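Local structure of GDP-L-fucose synthase (Campylobacter jejuni subsp. jejuni serotype O:2, 7M13) at residues M114-L128 with R270-G282. The protein probably catalyses an NADPH-dependent reduction of a GDP-linked keto sugar, the closing step in making GDP-D-glycero-L-gluco-heptose for the capsular polysaccharide. Sequence-based numbering, arbitrary orientation.
With EDO (1,2-ethanediol), chain H.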
loop_
_atom_site.group_PDB
_atom_site.type_symbol
_atom_site.label_atom_id
_atom_site.label_comp_id
_atom_site.label_asym_id
_atom_site.label_seq_id
_atom_site.Cartn_x
_atom_site.Cartn_y
_atom_site.Cartn_z
ATOM N N MET B 114 1.688 6.555 -9.642
ATOM C CA MET B 114 1.181 5.218 -9.225
ATOM C C MET B 114 1.444 4.195 -10.342
ATOM O O MET B 114 1.137 3.005 -10.135
ATOM C CB MET B 114 -0.322 5.271 -8.931
ATOM C CG MET B 114 -1.183 4.864 -10.111
ATOM S SD MET B 114 -2.954 5.049 -9.779
ATOM C CE MET B 114 -2.931 6.424 -8.630
ATOM N N TYR B 115 1.988 4.652 -11.478
ATOM C CA TYR B 115 2.297 3.804 -12.633
ATOM C C TYR B 115 3.789 3.539 -12.728
ATOM O O TYR B 115 4.609 4.383 -12.359
ATOM C CB TYR B 115 1.751 4.419 -13.922
ATOM C CG TYR B 115 0.259 4.365 -14.036
ATOM C CD1 TYR B 115 -0.464 3.180 -14.060
ATOM C CD2 TYR B 115 -0.459 5.549 -14.150
ATOM C CE1 TYR B 115 -1.844 3.169 -14.201
ATOM C CE2 TYR B 115 -1.833 5.550 -14.299
ATOM C CZ TYR B 115 -2.529 4.359 -14.303
ATOM O OH TYR B 115 -3.879 4.355 -14.444
ATOM N N PRO B 116 4.174 2.394 -13.322
ATOM C CA PRO B 116 5.584 2.053 -13.494
ATOM C C PRO B 116 6.332 3.152 -14.258
ATOM O O PRO B 116 5.789 3.671 -15.221
ATOM C CB PRO B 116 5.581 0.758 -14.299
ATOM C CG PRO B 116 4.226 0.125 -13.990
ATOM C CD PRO B 116 3.294 1.323 -13.835
ATOM N N GLU B 117 7.564 3.459 -13.844
ATOM C CA GLU B 117 8.398 4.501 -14.487
ATOM C C GLU B 117 8.504 4.198 -15.994
ATOM O O GLU B 117 8.384 5.122 -16.791
ATOM C CB GLU B 117 9.771 4.483 -13.809
ATOM C CG GLU B 117 10.760 5.460 -14.413
ATOM C CD GLU B 117 12.006 5.639 -13.566
ATOM O OE1 GLU B 117 12.390 4.684 -12.880
ATOM O OE2 GLU B 117 12.581 6.728 -13.618
ATOM N N ASN B 118 8.669 2.940 -16.344
ATOM C CA ASN B 118 8.998 2.575 -17.748
ATOM C C ASN B 118 7.761 2.021 -18.456
ATOM O O ASN B 118 7.914 1.470 -19.574
ATOM C CB ASN B 118 10.175 1.607 -17.789
ATOM C CG ASN B 118 11.481 2.259 -17.380
ATOM O OD1 ASN B 118 11.754 3.402 -17.736
ATOM N ND2 ASN B 118 12.269 1.554 -16.588
ATOM N N ALA B 119 6.559 2.246 -17.930
ATOM C CA ALA B 119 5.342 1.794 -18.643
ATOM C C ALA B 119 5.155 2.612 -19.929
ATOM O O ALA B 119 5.544 3.775 -20.001
ATOM C CB ALA B 119 4.120 1.884 -17.753
ATOM N N LYS B 120 4.552 1.986 -20.922
ATOM C CA LYS B 120 4.331 2.612 -22.241
ATOM C C LYS B 120 3.348 3.778 -22.117
ATOM O O LYS B 120 2.313 3.655 -21.456
ATOM C CB LYS B 120 3.781 1.561 -23.197
ATOM C CG LYS B 120 3.367 2.113 -24.550
ATOM C CD LYS B 120 2.808 1.102 -25.499
ATOM C CE LYS B 120 2.320 1.759 -26.768
ATOM N NZ LYS B 120 1.009 2.407 -26.554
ATOM N N ASN B 121 3.643 4.868 -22.804
ATOM C CA ASN B 121 2.646 5.934 -23.038
ATOM C C ASN B 121 1.861 5.607 -24.294
ATOM O O ASN B 121 2.426 5.098 -25.277
ATOM C CB ASN B 121 3.317 7.287 -23.202
ATOM C CG ASN B 121 3.958 7.786 -21.936
ATOM O OD1 ASN B 121 3.299 7.872 -20.908
ATOM N ND2 ASN B 121 5.229 8.152 -22.023
ATOM N N PRO B 122 0.562 5.945 -24.340
ATOM C CA PRO B 122 -0.153 6.532 -23.210
ATOM C C PRO B 122 -0.479 5.459 -22.169
ATOM O O PRO B 122 -0.731 4.312 -22.497
ATOM C CB PRO B 122 -1.394 7.129 -23.863
ATOM C CG PRO B 122 -1.666 6.172 -25.021
ATOM C CD PRO B 122 -0.294 5.809 -25.532
ATOM N N LEU B 123 -0.511 5.873 -20.898
ATOM C CA LEU B 123 -0.664 4.930 -19.767
ATOM C C LEU B 123 -2.103 4.467 -19.636
ATOM O O LEU B 123 -3.015 5.314 -19.463
ATOM C CB LEU B 123 -0.240 5.640 -18.482
ATOM C CG LEU B 123 1.205 6.091 -18.442
ATOM C CD1 LEU B 123 1.399 7.140 -17.359
ATOM C CD2 LEU B 123 2.110 4.882 -18.229
ATOM N N LYS B 124 -2.336 3.163 -19.721
ATOM C CA LYS B 124 -3.638 2.535 -19.478
ATOM C C LYS B 124 -3.769 2.253 -17.988
ATOM O O LYS B 124 -2.774 1.952 -17.330
ATOM C CB LYS B 124 -3.714 1.257 -20.294
ATOM C CG LYS B 124 -3.691 1.451 -21.803
ATOM C CD LYS B 124 -3.963 0.146 -22.550
ATOM C CE LYS B 124 -5.346 -0.426 -22.370
ATOM N NZ LYS B 124 -5.524 -1.696 -23.118
ATOM N N GLU B 125 -5.002 2.171 -17.538
ATOM C CA GLU B 125 -5.292 1.861 -16.110
ATOM C C GLU B 125 -4.638 0.521 -15.761
ATOM O O GLU B 125 -4.192 0.342 -14.608
ATOM C CB GLU B 125 -6.791 1.926 -15.915
ATOM C CG GLU B 125 -7.337 3.340 -15.941
ATOM C CD GLU B 125 -7.799 3.885 -17.291
ATOM O OE1 GLU B 125 -7.526 3.211 -18.347
ATOM O OE2 GLU B 125 -8.462 4.962 -17.324
ATOM N N GLU B 126 -4.639 -0.424 -16.688
ATOM C CA GLU B 126 -4.171 -1.797 -16.475
ATOM C C GLU B 126 -2.666 -1.847 -16.306
ATOM O O GLU B 126 -2.182 -2.951 -16.010
ATOM C CB GLU B 126 -4.568 -2.693 -17.652
ATOM C CG GLU B 126 -6.059 -2.921 -17.776
ATOM C CD GLU B 126 -6.818 -1.906 -18.628
ATOM O OE1 GLU B 126 -7.996 -2.223 -18.947
ATOM O OE2 GLU B 126 -6.266 -0.807 -18.972
ATOM N N TYR B 127 -1.912 -0.753 -16.474
ATOM C CA TYR B 127 -0.443 -0.771 -16.307
ATOM C C TYR B 127 -0.064 -0.698 -14.823
ATOM O O TYR B 127 1.118 -0.819 -14.519
ATOM C CB TYR B 127 0.202 0.357 -17.121
ATOM C CG TYR B 127 0.047 0.221 -18.626
ATOM C CD1 TYR B 127 -0.480 -0.914 -19.210
ATOM C CD2 TYR B 127 0.423 1.272 -19.443
ATOM C CE1 TYR B 127 -0.564 -1.037 -20.602
ATOM C CE2 TYR B 127 0.322 1.178 -20.818
ATOM C CZ TYR B 127 -0.186 0.041 -21.392
ATOM O OH TYR B 127 -0.321 -0.039 -22.770
ATOM N N LEU B 128 -1.021 -0.489 -13.918
ATOM C CA LEU B 128 -0.754 -0.636 -12.476
ATOM C C LEU B 128 -0.006 -1.952 -12.218
ATOM O O LEU B 128 -0.476 -3.016 -12.688
ATOM C CB LEU B 128 -2.091 -0.540 -11.743
ATOM C CG LEU B 128 -2.013 -0.788 -10.243
ATOM C CD1 LEU B 128 -1.017 0.130 -9.598
ATOM C CD2 LEU B 128 -3.394 -0.655 -9.612
ATOM N N ARG B 270 -15.857 -5.565 -17.791
ATOM C CA ARG B 270 -14.453 -5.259 -17.395
ATOM C C ARG B 270 -14.153 -6.101 -16.153
ATOM O O ARG B 270 -15.108 -6.406 -15.438
ATOM C CB ARG B 270 -14.270 -3.761 -17.114
ATOM C CG ARG B 270 -14.135 -2.889 -18.359
ATOM C CD ARG B 270 -13.885 -1.416 -18.056
ATOM N NE ARG B 270 -13.241 -0.694 -19.154
ATOM C CZ ARG B 270 -13.845 0.176 -19.969
ATOM N NH1 ARG B 270 -15.129 0.457 -19.825
ATOM N NH2 ARG B 270 -13.158 0.777 -20.925
ATOM N N LYS B 271 -12.887 -6.469 -15.923
ATOM C CA LYS B 271 -12.450 -7.204 -14.704
ATOM C C LYS B 271 -12.717 -6.326 -13.460
ATOM O O LYS B 271 -12.749 -5.078 -13.610
ATOM C CB LYS B 271 -10.981 -7.615 -14.862
ATOM C CG LYS B 271 -10.720 -8.632 -15.967
ATOM C CD LYS B 271 -9.349 -8.514 -16.609
ATOM C CE LYS B 271 -8.205 -8.715 -15.634
ATOM N NZ LYS B 271 -6.970 -9.142 -16.335
ATOM N N SER B 272 -12.950 -6.956 -12.298
ATOM C CA SER B 272 -13.086 -6.311 -10.966
ATOM C C SER B 272 -11.679 -6.052 -10.410
ATOM O O SER B 272 -11.346 -6.512 -9.329
ATOM C CB SER B 272 -13.930 -7.125 -10.053
ATOM O OG SER B 272 -15.291 -7.027 -10.488
ATOM N N LYS B 273 -10.874 -5.355 -11.193
ATOM C CA LYS B 273 -9.503 -4.921 -10.851
ATOM C C LYS B 273 -9.220 -3.747 -11.765
ATOM O O LYS B 273 -9.815 -3.682 -12.861
ATOM C CB LYS B 273 -8.451 -6.008 -11.084
ATOM C CG LYS B 273 -7.088 -5.711 -10.502
ATOM C CD LYS B 273 -6.140 -6.911 -10.625
ATOM C CE LYS B 273 -5.693 -7.164 -12.049
ATOM N NZ LYS B 273 -4.510 -8.061 -12.086
ATOM N N ASN B 274 -8.318 -2.852 -11.373
ATOM C CA ASN B 274 -7.943 -1.679 -12.179
ATOM C C ASN B 274 -9.210 -0.893 -12.518
ATOM O O ASN B 274 -9.402 -0.451 -13.679
ATOM C CB ASN B 274 -7.147 -2.106 -13.410
ATOM C CG ASN B 274 -5.822 -2.731 -13.020
ATOM O OD1 ASN B 274 -5.138 -2.252 -12.121
ATOM N ND2 ASN B 274 -5.438 -3.796 -13.712
ATOM N N THR B 275 -10.039 -0.665 -11.512
ATOM C CA THR B 275 -11.284 0.118 -11.657
ATOM C C THR B 275 -11.095 1.600 -11.414
ATOM O O THR B 275 -12.105 2.327 -11.436
ATOM C CB THR B 275 -12.394 -0.451 -10.789
ATOM O OG1 THR B 275 -12.006 -0.436 -9.417
ATOM C CG2 THR B 275 -12.798 -1.831 -11.231
ATOM N N HIS B 276 -9.865 2.043 -11.163
ATOM C CA HIS B 276 -9.529 3.475 -11.210
ATOM C C HIS B 276 -9.700 3.985 -12.637
ATOM O O HIS B 276 -9.773 3.166 -13.591
ATOM C CB HIS B 276 -8.118 3.727 -10.690
ATOM C CG HIS B 276 -7.045 2.975 -11.367
ATOM N ND1 HIS B 276 -6.826 1.649 -11.145
ATOM C CD2 HIS B 276 -6.143 3.382 -12.299
ATOM C CE1 HIS B 276 -5.810 1.252 -11.904
ATOM N NE2 HIS B 276 -5.380 2.298 -12.621
ATOM N N ILE B 277 -9.795 5.302 -12.790
ATOM C CA ILE B 277 -10.030 5.917 -14.131
ATOM C C ILE B 277 -9.015 7.019 -14.327
ATOM O O ILE B 277 -8.990 7.974 -13.548
ATOM C CB ILE B 277 -11.444 6.513 -14.218
ATOM C CG1 ILE B 277 -12.535 5.616 -13.633
ATOM C CG2 ILE B 277 -11.732 6.921 -15.644
ATOM C CD1 ILE B 277 -13.853 6.319 -13.484
ATOM N N ASN B 278 -8.307 6.979 -15.437
ATOM C CA ASN B 278 -7.406 8.093 -15.782
ATOM C C ASN B 278 -8.241 9.297 -16.258
ATOM O O ASN B 278 -9.229 9.113 -16.959
ATOM C CB ASN B 278 -6.467 7.721 -16.912
ATOM C CG ASN B 278 -5.498 6.642 -16.531
ATOM O OD1 ASN B 278 -5.174 6.452 -15.351
ATOM N ND2 ASN B 278 -4.996 5.951 -17.564
ATOM N N ILE B 279 -7.821 10.489 -15.877
ATOM C CA ILE B 279 -8.456 11.730 -16.378
ATOM C C ILE B 279 -7.338 12.594 -16.959
ATOM O O ILE B 279 -6.164 12.417 -16.615
ATOM C CB ILE B 279 -9.292 12.438 -15.294
ATOM C CG1 ILE B 279 -8.477 12.902 -14.092
ATOM C CG2 ILE B 279 -10.457 11.556 -14.877
ATOM C CD1 ILE B 279 -9.235 13.766 -13.112
ATOM N N GLY B 280 -7.711 13.485 -17.857
ATOM C CA GLY B 280 -6.703 14.246 -18.598
ATOM C C GLY B 280 -7.299 14.740 -19.896
ATOM O O GLY B 280 -8.475 14.564 -20.134
ATOM N N THR B 281 -6.457 15.334 -20.724
ATOM C CA THR B 281 -6.890 15.883 -22.028
ATOM C C THR B 281 -6.475 14.951 -23.168
ATOM O O THR B 281 -6.960 15.179 -24.266
ATOM C CB THR B 281 -6.301 17.282 -22.244
ATOM O OG1 THR B 281 -4.885 17.154 -22.365
ATOM C CG2 THR B 281 -6.650 18.255 -21.140
ATOM N N GLY B 282 -5.609 13.977 -22.907
ATOM C CA GLY B 282 -5.207 12.949 -23.880
ATOM C C GLY B 282 -4.086 13.431 -24.770
ATOM O O GLY B 282 -3.651 12.679 -25.648
HETATM C C1 EDO H . 3.070 -2.241 -18.999
HETATM O O1 EDO H . 3.950 -3.333 -19.186
HETATM C C2 EDO H . 2.972 -1.401 -20.221
HETATM O O2 EDO H . 4.180 -0.804 -20.568
HETATM O O HOH W 1 -9.562 7.060 -18.838
HETATM O O HOH W 2 -9.450 -0.429 -16.823
HETATM O O HOH W 3 -2.614 -4.632 -13.532
#
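Tyr115 and His276 meet rim to rim, their planes 48° apart and neither ring over the face of the other. Met114 CG sits over the centre of one face of the tyrosine, while its SD lies obliquely to the imidazole, 4.8 Å from the His276 ring centroid. Near the plane of the tyrosine, at its hydroxyl edge, is Asn278 OD1, which takes a hydrogen bond from Tyr115 OH (2.6 Å) on a lone pair in the carbonyl plane. His276 NE2 shares its single N-H between Tyr115 OH (3.1 Å) and Glu125 O (3.0 Å), both bonds weak and bent. A chi1 of 56° sets the imidazole between the His276 backbone N and carbonyl carbon, with NE2 against Tyr115 OH and Glu125 O.

The Glu125 carboxylate stacks on the Asn278 amide, nearly parallel. Bent at chi2 (91°), the Glu125 side chain brings its OE2 to the backbone N of Asn278 (2.8 Å); the bond is almost straight and reaches OE2 on its anti side, somewhat out of the carboxylate plane. A water also links OE2 to Asn278 O. Further along the loop, Leu128 CD2 packs on Asn274 OD1 (3.4 Å), and another water joins Leu128 O to Asn274 ND2.

Strand 277-278 pairs in parallel with strand 162-171, and this buried contact joins the loop between strand 105-111 and helix 138-158 to that side of the Rossmann-fold sheet, with Met114 beside the NADP-binding Lys144.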